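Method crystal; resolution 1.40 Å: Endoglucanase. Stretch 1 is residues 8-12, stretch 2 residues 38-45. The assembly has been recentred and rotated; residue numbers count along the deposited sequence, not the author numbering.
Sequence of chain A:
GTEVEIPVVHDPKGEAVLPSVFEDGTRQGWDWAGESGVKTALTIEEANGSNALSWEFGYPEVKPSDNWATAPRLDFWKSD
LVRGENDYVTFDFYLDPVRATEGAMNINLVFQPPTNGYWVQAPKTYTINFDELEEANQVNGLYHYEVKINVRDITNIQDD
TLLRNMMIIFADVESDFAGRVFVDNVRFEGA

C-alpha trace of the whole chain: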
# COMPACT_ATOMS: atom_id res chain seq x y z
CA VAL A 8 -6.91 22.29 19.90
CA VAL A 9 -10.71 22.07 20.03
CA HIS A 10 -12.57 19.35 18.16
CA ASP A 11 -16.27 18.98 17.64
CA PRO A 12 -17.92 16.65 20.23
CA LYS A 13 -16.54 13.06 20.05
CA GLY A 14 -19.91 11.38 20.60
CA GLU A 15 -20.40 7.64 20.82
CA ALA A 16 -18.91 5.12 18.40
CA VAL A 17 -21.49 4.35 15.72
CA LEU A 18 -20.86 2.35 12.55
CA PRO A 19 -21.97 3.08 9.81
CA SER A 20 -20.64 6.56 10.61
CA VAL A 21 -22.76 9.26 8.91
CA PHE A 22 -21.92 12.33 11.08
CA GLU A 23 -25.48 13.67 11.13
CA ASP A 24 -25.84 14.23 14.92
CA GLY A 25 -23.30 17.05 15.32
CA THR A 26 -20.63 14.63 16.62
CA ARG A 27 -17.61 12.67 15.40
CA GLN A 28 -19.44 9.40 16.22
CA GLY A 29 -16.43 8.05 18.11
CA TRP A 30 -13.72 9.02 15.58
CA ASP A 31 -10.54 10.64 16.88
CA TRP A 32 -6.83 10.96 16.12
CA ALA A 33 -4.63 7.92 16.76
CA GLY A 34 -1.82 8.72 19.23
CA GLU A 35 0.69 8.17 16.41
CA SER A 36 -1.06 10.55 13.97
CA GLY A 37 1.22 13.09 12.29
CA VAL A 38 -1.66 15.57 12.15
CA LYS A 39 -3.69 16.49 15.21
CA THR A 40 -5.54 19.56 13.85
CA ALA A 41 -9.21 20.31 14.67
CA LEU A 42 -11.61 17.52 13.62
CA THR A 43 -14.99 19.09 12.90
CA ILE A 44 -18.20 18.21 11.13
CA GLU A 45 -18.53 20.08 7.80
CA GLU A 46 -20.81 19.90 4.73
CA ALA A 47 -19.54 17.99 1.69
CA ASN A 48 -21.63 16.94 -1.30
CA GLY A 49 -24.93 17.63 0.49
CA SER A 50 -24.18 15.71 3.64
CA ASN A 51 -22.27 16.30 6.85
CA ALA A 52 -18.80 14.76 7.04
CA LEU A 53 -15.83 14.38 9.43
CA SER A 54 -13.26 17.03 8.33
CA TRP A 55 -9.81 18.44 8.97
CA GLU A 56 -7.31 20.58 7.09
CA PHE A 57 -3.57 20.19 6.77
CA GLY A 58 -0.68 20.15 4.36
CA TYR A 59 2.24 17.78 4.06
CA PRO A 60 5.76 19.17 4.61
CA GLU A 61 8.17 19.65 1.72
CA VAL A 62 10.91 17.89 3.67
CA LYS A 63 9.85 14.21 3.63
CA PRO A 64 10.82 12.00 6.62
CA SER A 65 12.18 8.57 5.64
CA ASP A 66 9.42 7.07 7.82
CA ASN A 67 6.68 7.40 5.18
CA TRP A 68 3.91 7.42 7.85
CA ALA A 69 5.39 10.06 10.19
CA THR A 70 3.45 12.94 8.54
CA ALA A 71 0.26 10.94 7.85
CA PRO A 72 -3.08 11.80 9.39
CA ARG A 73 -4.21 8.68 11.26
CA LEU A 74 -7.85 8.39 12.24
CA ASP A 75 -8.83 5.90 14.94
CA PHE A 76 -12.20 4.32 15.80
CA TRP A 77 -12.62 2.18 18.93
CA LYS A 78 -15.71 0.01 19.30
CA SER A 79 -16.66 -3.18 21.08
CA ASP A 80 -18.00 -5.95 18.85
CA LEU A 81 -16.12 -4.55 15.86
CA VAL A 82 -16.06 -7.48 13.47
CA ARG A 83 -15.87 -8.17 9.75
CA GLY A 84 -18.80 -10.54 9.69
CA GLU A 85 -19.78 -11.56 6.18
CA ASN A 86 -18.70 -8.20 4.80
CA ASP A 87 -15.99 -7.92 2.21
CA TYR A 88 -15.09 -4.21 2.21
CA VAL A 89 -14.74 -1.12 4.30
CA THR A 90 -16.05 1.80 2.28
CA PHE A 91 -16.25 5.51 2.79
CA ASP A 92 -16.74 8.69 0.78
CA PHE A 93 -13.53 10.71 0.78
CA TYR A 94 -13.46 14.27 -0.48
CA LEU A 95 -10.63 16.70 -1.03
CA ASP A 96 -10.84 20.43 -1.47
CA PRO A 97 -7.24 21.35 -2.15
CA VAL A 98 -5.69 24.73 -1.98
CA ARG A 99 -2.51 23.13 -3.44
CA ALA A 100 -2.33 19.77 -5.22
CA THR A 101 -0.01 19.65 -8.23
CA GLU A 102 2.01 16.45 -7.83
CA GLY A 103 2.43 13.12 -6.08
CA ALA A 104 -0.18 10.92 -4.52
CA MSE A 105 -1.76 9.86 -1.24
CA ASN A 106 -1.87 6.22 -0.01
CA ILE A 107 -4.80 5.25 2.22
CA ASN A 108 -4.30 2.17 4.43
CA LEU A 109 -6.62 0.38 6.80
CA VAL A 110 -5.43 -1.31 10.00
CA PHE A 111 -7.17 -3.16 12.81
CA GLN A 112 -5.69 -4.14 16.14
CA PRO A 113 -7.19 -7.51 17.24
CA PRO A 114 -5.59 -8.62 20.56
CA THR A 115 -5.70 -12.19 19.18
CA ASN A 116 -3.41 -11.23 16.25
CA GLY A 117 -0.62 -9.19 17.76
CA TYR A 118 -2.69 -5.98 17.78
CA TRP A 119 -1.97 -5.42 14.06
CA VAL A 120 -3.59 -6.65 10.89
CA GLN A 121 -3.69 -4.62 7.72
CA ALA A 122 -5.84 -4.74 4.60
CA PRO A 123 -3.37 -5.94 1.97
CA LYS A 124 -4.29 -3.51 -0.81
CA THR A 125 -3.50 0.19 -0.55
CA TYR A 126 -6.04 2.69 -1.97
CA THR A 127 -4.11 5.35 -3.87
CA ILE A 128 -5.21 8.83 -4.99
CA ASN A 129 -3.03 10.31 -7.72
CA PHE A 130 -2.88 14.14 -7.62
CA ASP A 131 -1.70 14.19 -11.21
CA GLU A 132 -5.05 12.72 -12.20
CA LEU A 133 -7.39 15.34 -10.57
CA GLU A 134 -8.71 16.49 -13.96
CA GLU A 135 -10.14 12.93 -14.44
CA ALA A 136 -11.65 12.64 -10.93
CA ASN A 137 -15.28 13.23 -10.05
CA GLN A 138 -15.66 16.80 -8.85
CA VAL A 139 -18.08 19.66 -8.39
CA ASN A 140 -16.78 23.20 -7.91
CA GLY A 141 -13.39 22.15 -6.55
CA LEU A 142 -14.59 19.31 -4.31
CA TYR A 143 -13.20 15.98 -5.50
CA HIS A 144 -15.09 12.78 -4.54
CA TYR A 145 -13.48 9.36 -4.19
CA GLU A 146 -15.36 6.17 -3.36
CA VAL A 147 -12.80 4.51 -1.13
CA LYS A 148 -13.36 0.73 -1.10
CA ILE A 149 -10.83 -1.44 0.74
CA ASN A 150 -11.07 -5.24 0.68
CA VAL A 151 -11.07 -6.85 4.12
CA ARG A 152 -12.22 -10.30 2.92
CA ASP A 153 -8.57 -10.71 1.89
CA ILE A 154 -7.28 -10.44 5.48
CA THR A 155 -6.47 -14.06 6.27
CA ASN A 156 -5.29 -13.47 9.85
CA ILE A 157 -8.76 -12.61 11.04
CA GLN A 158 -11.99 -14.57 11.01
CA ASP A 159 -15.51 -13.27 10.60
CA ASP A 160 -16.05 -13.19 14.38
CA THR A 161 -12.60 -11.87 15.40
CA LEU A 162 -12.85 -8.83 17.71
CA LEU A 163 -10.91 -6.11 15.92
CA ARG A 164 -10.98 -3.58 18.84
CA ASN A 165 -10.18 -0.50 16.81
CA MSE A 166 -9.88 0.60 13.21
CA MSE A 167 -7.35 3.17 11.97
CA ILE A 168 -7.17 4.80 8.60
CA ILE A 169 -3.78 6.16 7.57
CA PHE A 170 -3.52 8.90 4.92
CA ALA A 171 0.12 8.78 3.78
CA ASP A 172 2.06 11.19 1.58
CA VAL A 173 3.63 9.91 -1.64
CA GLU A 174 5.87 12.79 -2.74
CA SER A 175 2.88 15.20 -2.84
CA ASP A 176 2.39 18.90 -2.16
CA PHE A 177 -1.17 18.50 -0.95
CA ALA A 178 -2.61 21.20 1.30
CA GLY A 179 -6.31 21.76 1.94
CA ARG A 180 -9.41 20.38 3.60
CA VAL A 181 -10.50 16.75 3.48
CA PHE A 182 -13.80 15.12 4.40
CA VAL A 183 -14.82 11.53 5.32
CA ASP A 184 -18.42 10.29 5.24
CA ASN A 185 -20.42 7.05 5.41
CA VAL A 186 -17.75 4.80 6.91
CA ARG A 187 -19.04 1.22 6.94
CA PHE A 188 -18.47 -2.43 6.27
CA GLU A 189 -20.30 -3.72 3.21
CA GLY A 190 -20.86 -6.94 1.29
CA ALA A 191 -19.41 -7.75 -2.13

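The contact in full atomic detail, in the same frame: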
# COMPACT_ATOMS: atom_id res chain seq x y z
N VAL A 8 -6.02 22.36 21.10
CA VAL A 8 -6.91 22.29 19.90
C VAL A 8 -8.28 21.77 20.32
O VAL A 8 -8.39 20.85 21.13
CB VAL A 8 -6.25 21.42 18.80
CG1 VAL A 8 -7.28 20.68 17.92
CG2 VAL A 8 -5.33 22.28 17.93
N VAL A 9 -9.32 22.39 19.74
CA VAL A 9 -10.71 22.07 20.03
C VAL A 9 -11.41 21.35 18.85
O VAL A 9 -11.59 21.89 17.76
CB VAL A 9 -11.53 23.33 20.41
CG1 VAL A 9 -13.03 22.98 20.58
CG2 VAL A 9 -10.94 23.98 21.68
N HIS A 10 -11.82 20.13 19.12
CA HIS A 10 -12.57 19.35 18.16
C HIS A 10 -14.05 19.54 18.39
O HIS A 10 -14.46 19.98 19.46
CB HIS A 10 -12.22 17.90 18.34
CG HIS A 10 -10.75 17.64 18.29
ND1 HIS A 10 -10.02 17.76 17.13
CD2 HIS A 10 -9.87 17.31 19.26
CE1 HIS A 10 -8.76 17.46 17.37
NE2 HIS A 10 -8.64 17.20 18.66
N ASP A 11 -14.85 19.19 17.41
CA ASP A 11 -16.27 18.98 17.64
C ASP A 11 -16.49 17.81 18.63
O ASP A 11 -15.58 17.00 18.88
CB ASP A 11 -17.01 18.72 16.32
CG ASP A 11 -17.41 19.98 15.60
OD1 ASP A 11 -17.20 21.12 16.10
OD2 ASP A 11 -17.98 19.98 14.49
N PRO A 12 -17.68 17.69 19.22
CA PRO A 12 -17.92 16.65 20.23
C PRO A 12 -17.61 15.24 19.69
O PRO A 12 -17.95 14.95 18.54
CB PRO A 12 -19.41 16.82 20.54
CG PRO A 12 -19.70 18.24 20.22
CD PRO A 12 -18.87 18.55 19.01
N VAL A 38 -0.83 14.39 12.21
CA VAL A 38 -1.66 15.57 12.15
C VAL A 38 -2.66 15.45 13.28
O VAL A 38 -3.33 14.41 13.42
CB VAL A 38 -2.39 15.67 10.78
CG1 VAL A 38 -3.46 16.78 10.80
CG2 VAL A 38 -1.38 15.87 9.65
N LYS A 39 -2.77 16.49 14.09
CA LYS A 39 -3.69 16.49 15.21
C LYS A 39 -4.52 17.77 15.26
O LYS A 39 -5.01 18.15 16.33
CB LYS A 39 -2.94 16.17 16.51
CG LYS A 39 -2.43 14.72 16.53
CD LYS A 39 -2.15 14.21 17.91
CE LYS A 39 -1.47 12.85 17.88
NZ LYS A 39 -0.70 12.57 19.14
N THR A 40 -4.73 18.35 14.07
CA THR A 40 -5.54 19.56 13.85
C THR A 40 -7.03 19.34 14.20
O THR A 40 -7.49 18.21 14.32
CB THR A 40 -5.39 20.07 12.33
OG1 THR A 40 -5.85 19.08 11.39
CG2 THR A 40 -3.95 20.35 11.91
N ALA A 41 -7.80 20.41 14.33
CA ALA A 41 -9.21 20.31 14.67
C ALA A 41 -9.99 19.38 13.71
O ALA A 41 -9.97 19.56 12.49
CB ALA A 41 -9.84 21.70 14.65
N LEU A 42 -10.69 18.43 14.31
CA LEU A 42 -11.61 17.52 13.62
C LEU A 42 -13.01 18.06 13.87
O LEU A 42 -13.48 18.08 15.01
CB LEU A 42 -11.52 16.12 14.19
CG LEU A 42 -10.38 15.23 13.77
CD1 LEU A 42 -10.22 14.03 14.70
CD2 LEU A 42 -10.59 14.75 12.35
N THR A 43 -13.65 18.51 12.81
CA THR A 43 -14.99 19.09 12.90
C THR A 43 -15.94 18.44 11.90
O THR A 43 -15.53 17.70 11.01
CB THR A 43 -14.96 20.61 12.69
OG1 THR A 43 -14.47 20.90 11.39
CG2 THR A 43 -14.03 21.30 13.70
N ILE A 44 -17.22 18.71 12.06
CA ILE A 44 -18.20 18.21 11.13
C ILE A 44 -18.55 19.33 10.14
O ILE A 44 -18.96 20.42 10.55
CB ILE A 44 -19.46 17.73 11.89
CG1 ILE A 44 -19.14 16.64 12.94
CG2 ILE A 44 -20.50 17.22 10.87
CD1 ILE A 44 -18.25 15.53 12.45
N GLU A 45 -18.36 19.08 8.85
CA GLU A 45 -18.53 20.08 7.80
C GLU A 45 -19.33 19.49 6.63
O GLU A 45 -19.29 18.28 6.37
CB GLU A 45 -17.18 20.60 7.32
CG GLU A 45 -16.24 21.10 8.41
CD GLU A 45 -16.69 22.37 9.08
OE1 GLU A 45 -17.60 23.06 8.54
OE2 GLU A 45 -16.13 22.64 10.18
O HOH W 1 -5.84 17.08 18.81
O HOH W 2 -18.92 21.82 12.86

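Residues 8-12 run alongside residues 38-45 in roughly the same direction. The touching parts, from Val8 to Asp11 and from Lys39 to Ile44, differ by 26° in end-to-end direction. The first stretch has no regular helix or strand. The second is mostly loop and includes strand residues towards its end. The CA atoms of His10 and Ala41 lie 4.9 Å apart, as do those of Asp11 and Thr43. Together the two stretches bury 355 Å². One direct hydrogen bond joins backbone to backbone, and two join a side chain of stretch 1 to a backbone amide of stretch 2.

Val8 begins the contact. Its CA-to-CB bond points toward stretch 2, and its CG1 methyl rests on the backbone there. Val8 CG1 lies 3.6 Å from Ala41 N and 3.8 Å from Lys39 O. It also makes a loose apolar contact, with Val8 CG1 4.3 Å from Ala41 CB. These are van der Waals contacts, and the residue remains exposed.

The CA-to-CB bond of Val9 points away from stretch 2. Its backbone still takes part: Val9 O sits 3.6 Å from Ala41 CB. The small methyl of Ala41 thus meets both Val8 and Val9.

His10 sets its CA-to-CB bond sideways, and chi1 is in the m rotamer. The imidazole reaches the backbone of stretch 2 with its edge. Leu42 N donates a hydrogen bond to His10 ND1 at 3.0 Å, with a nearly straight angle of 166° at the hydrogen. As acceptor, ND1 must offer its lone pair and carry no proton in this bond. Leu42 N lies near the ring plane, where that lone pair points. Thr40 O is also near the plane, 3.4 Å from His10 CE1. On the other ring nitrogen, water 1 extends the link. Water 1 is 2.8 Å from His10 NE2 and donates a hydrogen bond to Lys39 O, also at 2.8 Å. The ring therefore connects directly to Leu42 and through water to Lys39.

Asp11 has the largest area covered in stretch 1. Its backbone amide donates to stretch 2, with Asp11 N 3.0 Å from Leu42 O and an angle of 156°. Leu42 is thus held at both polar backbone atoms, its N by the His10 ring and its O by the next residue's amide. The CA-to-CB bond of Asp11 points toward stretch 2, and its carboxylate takes a further amide. Ile44 N donates to Asp11 OD2 at 2.8 Å, with an angle of 167°. A carboxylate oxygen is a strong acceptor, which suits this short, straight bond. Asp11 OD2 also packs 3.5 Å from Thr43 CA. Water 2 donates to Asp11 OD2 at 2.6 Å and to Ile44 O at 2.7 Å. The carboxylate thus engages both the amide and, through water, the carbonyl of Ile44.

The CA-to-CB bond of Pro12 points away, and the residue makes no contact with stretch 2. The direct pairing ends at Asp11.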